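Local coordinates for protein VMB-1 (Vibrio alginolyticus, PDB 6JV4) that probably hydrolyses the amide bond of beta-lactam antibiotics with two zinc ions, as a subclass B1 metallo-beta-lactamase, at residues 159-173 with 207-221. Sequence-based numbering, arbitrary orientation.
Sequences LFGGCFVKSLKNKNL and EVGDVSLLKHTQALA. With ZN (zinc ion), chain F.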
loop_
_atom_site.group_PDB
_atom_site.type_symbol
_atom_site.label_atom_id
_atom_site.label_comp_id
_atom_site.label_asym_id
_atom_site.label_seq_id
_atom_site.Cartn_x
_atom_site.Cartn_y
_atom_site.Cartn_z
ATOM N N LEU A 159 -2.051 -0.274 -10.498
ATOM C CA LEU A 159 -0.835 -0.565 -9.725
ATOM C C LEU A 159 -0.939 0.175 -8.392
ATOM O O LEU A 159 -0.980 1.438 -8.414
ATOM C CB LEU A 159 0.393 -0.074 -10.492
ATOM C CG LEU A 159 1.692 -0.262 -9.710
ATOM C CD1 LEU A 159 1.968 -1.747 -9.505
ATOM C CD2 LEU A 159 2.846 0.413 -10.476
ATOM N N PHE A 160 -1.040 -0.550 -7.289
ATOM C CA PHE A 160 -0.927 0.042 -5.920
ATOM C C PHE A 160 0.540 0.220 -5.591
ATOM O O PHE A 160 1.284 -0.738 -5.396
ATOM C CB PHE A 160 -1.599 -0.797 -4.832
ATOM C CG PHE A 160 -1.562 -0.090 -3.507
ATOM C CD1 PHE A 160 -2.395 0.992 -3.287
ATOM C CD2 PHE A 160 -0.659 -0.460 -2.528
ATOM C CE1 PHE A 160 -2.351 1.685 -2.083
ATOM C CE2 PHE A 160 -0.587 0.254 -1.336
ATOM C CZ PHE A 160 -1.416 1.336 -1.117
ATOM N N GLY A 161 1.001 1.465 -5.628
ATOM C CA GLY A 161 2.400 1.820 -5.383
ATOM C C GLY A 161 2.743 1.936 -3.908
ATOM O O GLY A 161 3.893 1.682 -3.506
ATOM N N GLY A 162 1.755 2.244 -3.086
ATOM C CA GLY A 162 1.997 2.494 -1.671
ATOM C C GLY A 162 2.989 3.614 -1.483
ATOM O O GLY A 162 3.146 4.488 -2.390
ATOM N N CYS A 163 3.691 3.634 -0.364
ATOM C CA CYS A 163 4.560 4.791 -0.069
ATOM C C CYS A 163 5.840 4.818 -0.895
ATOM O O CYS A 163 6.533 5.829 -0.861
ATOM C CB CYS A 163 4.809 4.900 1.415
ATOM S SG CYS A 163 3.234 5.289 2.233
ATOM N N PHE A 164 6.130 3.755 -1.657
ATOM C CA PHE A 164 7.190 3.728 -2.672
ATOM C C PHE A 164 6.893 4.701 -3.807
ATOM O O PHE A 164 7.887 5.067 -4.542
ATOM C CB PHE A 164 7.240 2.306 -3.208
ATOM C CG PHE A 164 8.290 2.001 -4.240
ATOM C CD1 PHE A 164 9.624 1.919 -3.875
ATOM C CD2 PHE A 164 7.924 1.741 -5.553
ATOM C CE1 PHE A 164 10.593 1.601 -4.806
ATOM C CE2 PHE A 164 8.911 1.497 -6.496
ATOM C CZ PHE A 164 10.234 1.384 -6.119
ATOM N N VAL A 165 5.631 5.061 -4.021
ATOM C CA VAL A 165 5.256 6.004 -5.122
ATOM C C VAL A 165 4.699 7.290 -4.503
ATOM O O VAL A 165 3.769 7.236 -3.681
ATOM C CB VAL A 165 4.272 5.378 -6.119
ATOM C CG1 VAL A 165 3.874 6.351 -7.216
ATOM C CG2 VAL A 165 4.847 4.074 -6.668
ATOM N N LYS A 166 5.269 8.426 -4.919
ATOM C CA LYS A 166 4.767 9.750 -4.487
ATOM C C LYS A 166 3.710 10.224 -5.487
ATOM O O LYS A 166 3.676 9.779 -6.636
ATOM C CB LYS A 166 5.926 10.756 -4.433
ATOM C CG LYS A 166 7.121 10.328 -3.596
ATOM C CD LYS A 166 6.761 9.967 -2.158
ATOM C CE LYS A 166 6.303 11.124 -1.304
ATOM N NZ LYS A 166 6.136 10.701 0.116
ATOM N N SER A 167 2.901 11.170 -5.063
ATOM C CA SER A 167 1.914 11.773 -5.965
ATOM C C SER A 167 2.642 12.705 -6.928
ATOM O O SER A 167 3.744 13.165 -6.661
ATOM C CB SER A 167 0.835 12.507 -5.208
ATOM O OG SER A 167 1.361 13.714 -4.675
ATOM N N LEU A 168 1.974 13.035 -8.011
ATOM C CA LEU A 168 2.563 13.901 -9.043
ATOM C C LEU A 168 2.909 15.281 -8.490
ATOM O O LEU A 168 3.942 15.860 -8.936
ATOM C CB LEU A 168 1.609 13.955 -10.230
ATOM C CG LEU A 168 2.215 14.582 -11.467
ATOM C CD1 LEU A 168 3.438 13.774 -11.932
ATOM C CD2 LEU A 168 1.148 14.607 -12.555
ATOM N N LYS A 169 2.057 15.823 -7.600
ATOM C CA LYS A 169 2.242 17.198 -7.059
ATOM C C LYS A 169 3.278 17.223 -5.944
ATOM O O LYS A 169 3.757 18.335 -5.607
ATOM C CB LYS A 169 0.904 17.748 -6.575
ATOM C CG LYS A 169 -0.067 18.027 -7.702
ATOM C CD LYS A 169 -1.373 18.641 -7.214
ATOM C CE LYS A 169 -2.170 19.184 -8.381
ATOM N NZ LYS A 169 -3.215 20.123 -7.909
ATOM N N ASN A 170 3.720 16.073 -5.450
ATOM C CA ASN A 170 4.757 16.040 -4.379
ATOM C C ASN A 170 6.040 16.706 -4.869
ATOM O O ASN A 170 6.520 16.374 -5.970
ATOM C CB ASN A 170 5.140 14.640 -3.906
ATOM C CG ASN A 170 4.265 14.168 -2.785
ATOM O OD1 ASN A 170 3.144 13.802 -3.028
ATOM N ND2 ASN A 170 4.744 14.186 -1.562
ATOM N N LYS A 171 6.614 17.582 -4.043
ATOM C CA LYS A 171 7.886 18.259 -4.352
ATOM C C LYS A 171 9.045 17.579 -3.631
ATOM O O LYS A 171 10.172 17.943 -3.948
ATOM C CB LYS A 171 7.797 19.737 -3.951
ATOM C CG LYS A 171 6.725 20.494 -4.722
ATOM C CD LYS A 171 7.028 20.507 -6.219
ATOM C CE LYS A 171 6.111 21.430 -7.007
ATOM N NZ LYS A 171 4.686 21.027 -6.841
ATOM N N ASN A 172 8.778 16.630 -2.735
ATOM C CA ASN A 172 9.882 15.928 -2.054
ATOM C C ASN A 172 9.428 14.503 -1.733
ATOM O O ASN A 172 8.293 14.142 -2.053
ATOM C CB ASN A 172 10.292 16.661 -0.779
ATOM C CG ASN A 172 9.158 16.786 0.203
ATOM O OD1 ASN A 172 8.556 15.809 0.670
ATOM N ND2 ASN A 172 8.797 18.022 0.505
ATOM N N LEU A 173 10.328 13.727 -1.156
ATOM C CA LEU A 173 10.093 12.285 -0.904
ATOM C C LEU A 173 9.309 12.068 0.382
ATOM O O LEU A 173 8.961 10.944 0.656
ATOM C CB LEU A 173 11.432 11.565 -0.846
ATOM C CG LEU A 173 12.198 11.491 -2.178
ATOM C CD1 LEU A 173 13.567 10.954 -1.923
ATOM C CD2 LEU A 173 11.428 10.660 -3.219
ATOM N N GLU A 207 -3.024 12.217 -4.589
ATOM C CA GLU A 207 -3.967 11.883 -5.668
ATOM C C GLU A 207 -3.451 10.701 -6.473
ATOM O O GLU A 207 -2.250 10.639 -6.818
ATOM C CB GLU A 207 -4.206 13.050 -6.635
ATOM C CG GLU A 207 -4.979 14.192 -6.043
ATOM C CD GLU A 207 -4.911 15.432 -6.936
ATOM O OE1 GLU A 207 -4.297 16.448 -6.499
ATOM O OE2 GLU A 207 -5.412 15.344 -8.079
ATOM N N VAL A 208 -4.389 9.870 -6.862
ATOM C CA VAL A 208 -4.121 8.801 -7.859
ATOM C C VAL A 208 -3.743 9.492 -9.172
ATOM O O VAL A 208 -4.206 10.622 -9.440
ATOM C CB VAL A 208 -5.319 7.863 -8.044
ATOM C CG1 VAL A 208 -5.713 7.248 -6.717
ATOM C CG2 VAL A 208 -6.520 8.512 -8.710
ATOM N N GLY A 209 -3.036 8.782 -10.009
ATOM C CA GLY A 209 -2.706 9.267 -11.354
ATOM C C GLY A 209 -2.327 8.136 -12.277
ATOM O O GLY A 209 -2.828 7.025 -12.106
ATOM N N ASP A 210 -1.593 8.490 -13.307
ATOM C CA ASP A 210 -1.230 7.541 -14.371
ATOM C C ASP A 210 0.202 7.105 -14.151
ATOM O O ASP A 210 0.788 7.381 -13.098
ATOM C CB ASP A 210 -1.489 8.181 -15.730
ATOM C CG ASP A 210 -0.583 9.332 -16.077
ATOM O OD1 ASP A 210 0.325 9.646 -15.322
ATOM O OD2 ASP A 210 -0.837 9.947 -17.158
ATOM N N VAL A 211 0.810 6.463 -15.148
ATOM C CA VAL A 211 2.180 5.941 -15.004
ATOM C C VAL A 211 3.220 7.054 -14.757
ATOM O O VAL A 211 4.264 6.744 -14.224
ATOM C CB VAL A 211 2.468 5.141 -16.276
ATOM C CG1 VAL A 211 2.729 6.066 -17.468
ATOM C CG2 VAL A 211 3.518 4.119 -16.059
ATOM N N SER A 212 2.908 8.324 -15.037
ATOM C CA SER A 212 3.849 9.440 -14.805
ATOM C C SER A 212 4.215 9.525 -13.323
ATOM O O SER A 212 5.302 10.025 -13.019
ATOM C CB SER A 212 3.357 10.746 -15.345
ATOM O OG SER A 212 2.311 11.272 -14.591
ATOM N N LEU A 213 3.385 9.011 -12.400
ATOM C CA LEU A 213 3.759 9.089 -10.971
ATOM C C LEU A 213 5.053 8.314 -10.753
ATOM O O LEU A 213 5.831 8.692 -9.882
ATOM C CB LEU A 213 2.659 8.553 -10.048
ATOM C CG LEU A 213 1.539 9.537 -9.686
ATOM C CD1 LEU A 213 0.824 10.099 -10.901
ATOM C CD2 LEU A 213 0.554 8.871 -8.740
ATOM N N LEU A 214 5.262 7.223 -11.459
ATOM C CA LEU A 214 6.483 6.425 -11.291
ATOM C C LEU A 214 7.700 7.253 -11.716
ATOM O O LEU A 214 8.727 7.224 -11.058
ATOM C CB LEU A 214 6.390 5.158 -12.131
ATOM C CG LEU A 214 5.214 4.224 -11.884
ATOM C CD1 LEU A 214 5.357 3.034 -12.799
ATOM C CD2 LEU A 214 5.077 3.831 -10.425
ATOM N N LYS A 215 7.586 7.891 -12.886
ATOM C CA LYS A 215 8.690 8.706 -13.462
ATOM C C LYS A 215 8.958 9.906 -12.550
ATOM O O LYS A 215 10.139 10.259 -12.366
ATOM C CB LYS A 215 8.332 9.161 -14.880
ATOM C CG LYS A 215 8.413 8.081 -15.951
ATOM C CD LYS A 215 7.477 6.918 -15.702
ATOM C CE LYS A 215 7.565 5.847 -16.768
ATOM N NZ LYS A 215 6.953 6.289 -18.043
ATOM N N HIS A 216 7.892 10.499 -12.009
ATOM C CA HIS A 216 8.027 11.668 -11.110
ATOM C C HIS A 216 8.809 11.246 -9.867
ATOM O O HIS A 216 9.706 11.962 -9.446
ATOM C CB HIS A 216 6.642 12.240 -10.783
ATOM C CG HIS A 216 6.727 13.430 -9.893
ATOM N ND1 HIS A 216 7.460 14.589 -10.244
ATOM C CD2 HIS A 216 6.346 13.594 -8.611
ATOM C CE1 HIS A 216 7.377 15.459 -9.234
ATOM N NE2 HIS A 216 6.720 14.848 -8.222
ATOM N N THR A 217 8.389 10.158 -9.238
ATOM C CA THR A 217 9.033 9.647 -8.015
ATOM C C THR A 217 10.508 9.320 -8.287
ATOM O O THR A 217 11.387 9.682 -7.461
ATOM C CB THR A 217 8.302 8.419 -7.467
ATOM O OG1 THR A 217 6.995 8.886 -7.138
ATOM C CG2 THR A 217 9.004 7.859 -6.252
ATOM N N GLN A 218 10.829 8.717 -9.426
ATOM C CA GLN A 218 12.225 8.392 -9.784
ATOM C C GLN A 218 13.029 9.699 -9.831
ATOM O O GLN A 218 14.108 9.763 -9.251
ATOM C CB GLN A 218 12.238 7.644 -11.117
ATOM C CG GLN A 218 13.620 7.194 -11.539
ATOM C CD GLN A 218 13.519 6.408 -12.821
ATOM O OE1 GLN A 218 13.062 6.958 -13.843
ATOM N NE2 GLN A 218 13.866 5.139 -12.745
ATOM N N ALA A 219 12.454 10.745 -10.436
ATOM C CA ALA A 219 13.142 12.056 -10.566
ATOM C C ALA A 219 13.295 12.706 -9.194
ATOM O O ALA A 219 14.391 13.297 -8.893
ATOM C CB ALA A 219 12.438 12.964 -11.547
ATOM N N LEU A 220 12.293 12.598 -8.323
ATOM C CA LEU A 220 12.409 13.149 -6.944
ATOM C C LEU A 220 13.560 12.452 -6.223
ATOM O O LEU A 220 14.311 13.169 -5.475
ATOM C CB LEU A 220 11.135 12.933 -6.140
ATOM C CG LEU A 220 9.939 13.799 -6.535
ATOM C CD1 LEU A 220 8.741 13.429 -5.713
ATOM C CD2 LEU A 220 10.232 15.250 -6.376
ATOM N N ALA A 221 13.692 11.139 -6.380
ATOM C CA ALA A 221 14.747 10.398 -5.660
ATOM C C ALA A 221 16.111 10.792 -6.244
ATOM O O ALA A 221 17.095 10.967 -5.483
ATOM C CB ALA A 221 14.512 8.918 -5.675
HETATM ZN ZN ZN F . 3.360 6.742 4.074
HETATM O O HOH W 1 -0.912 12.346 -8.396
#
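The imidazole of His216 lies between Leu168 O, 3.0 Å above one face and near the rim, and Leu220 CG of its own helix on the opposite face. At the edge, NE2 donates to Asn170 O over 2.7 Å, with the oxygen in the ring plane and an N-H...O angle of 162°. With CG anti to the backbone N (chi1 -179°), the ring reaches into the type I turn Ser167 to Asn170; Ser167 O approaches CD2 near the ring plane. A flat donor suits this place, since it can lie flat beneath one carbonyl while its in-plane N-H bonds to another.

The next residue, Thr217, is doubly useful: OG1 accepts from Lys166 N (2.8 Å) and donates to Leu213 O, while CG2 rests against Phe164 O. In the alpha-beta/beta-alpha sandwich of metallo-beta-lactamases, helix 212-226 thus covers the loop that leaves strand 158-162 through Cys163, a zinc ligand alongside Asp86 and His205.

Branched side chains fill the apolar part. Val165 splits its methyls, CG1 meeting Leu213 CB at 3.8 Å and CG2 meeting Leu214 CD2, which also touches Leu159. Farther along the helix, Leu220 CB takes Leu173 CD2 of the loop (3.7 Å), the two side chains running past each other in opposite directions. Near the solvent-exposed Leu168, a water accepts from its backbone N and donates to Glu207 O.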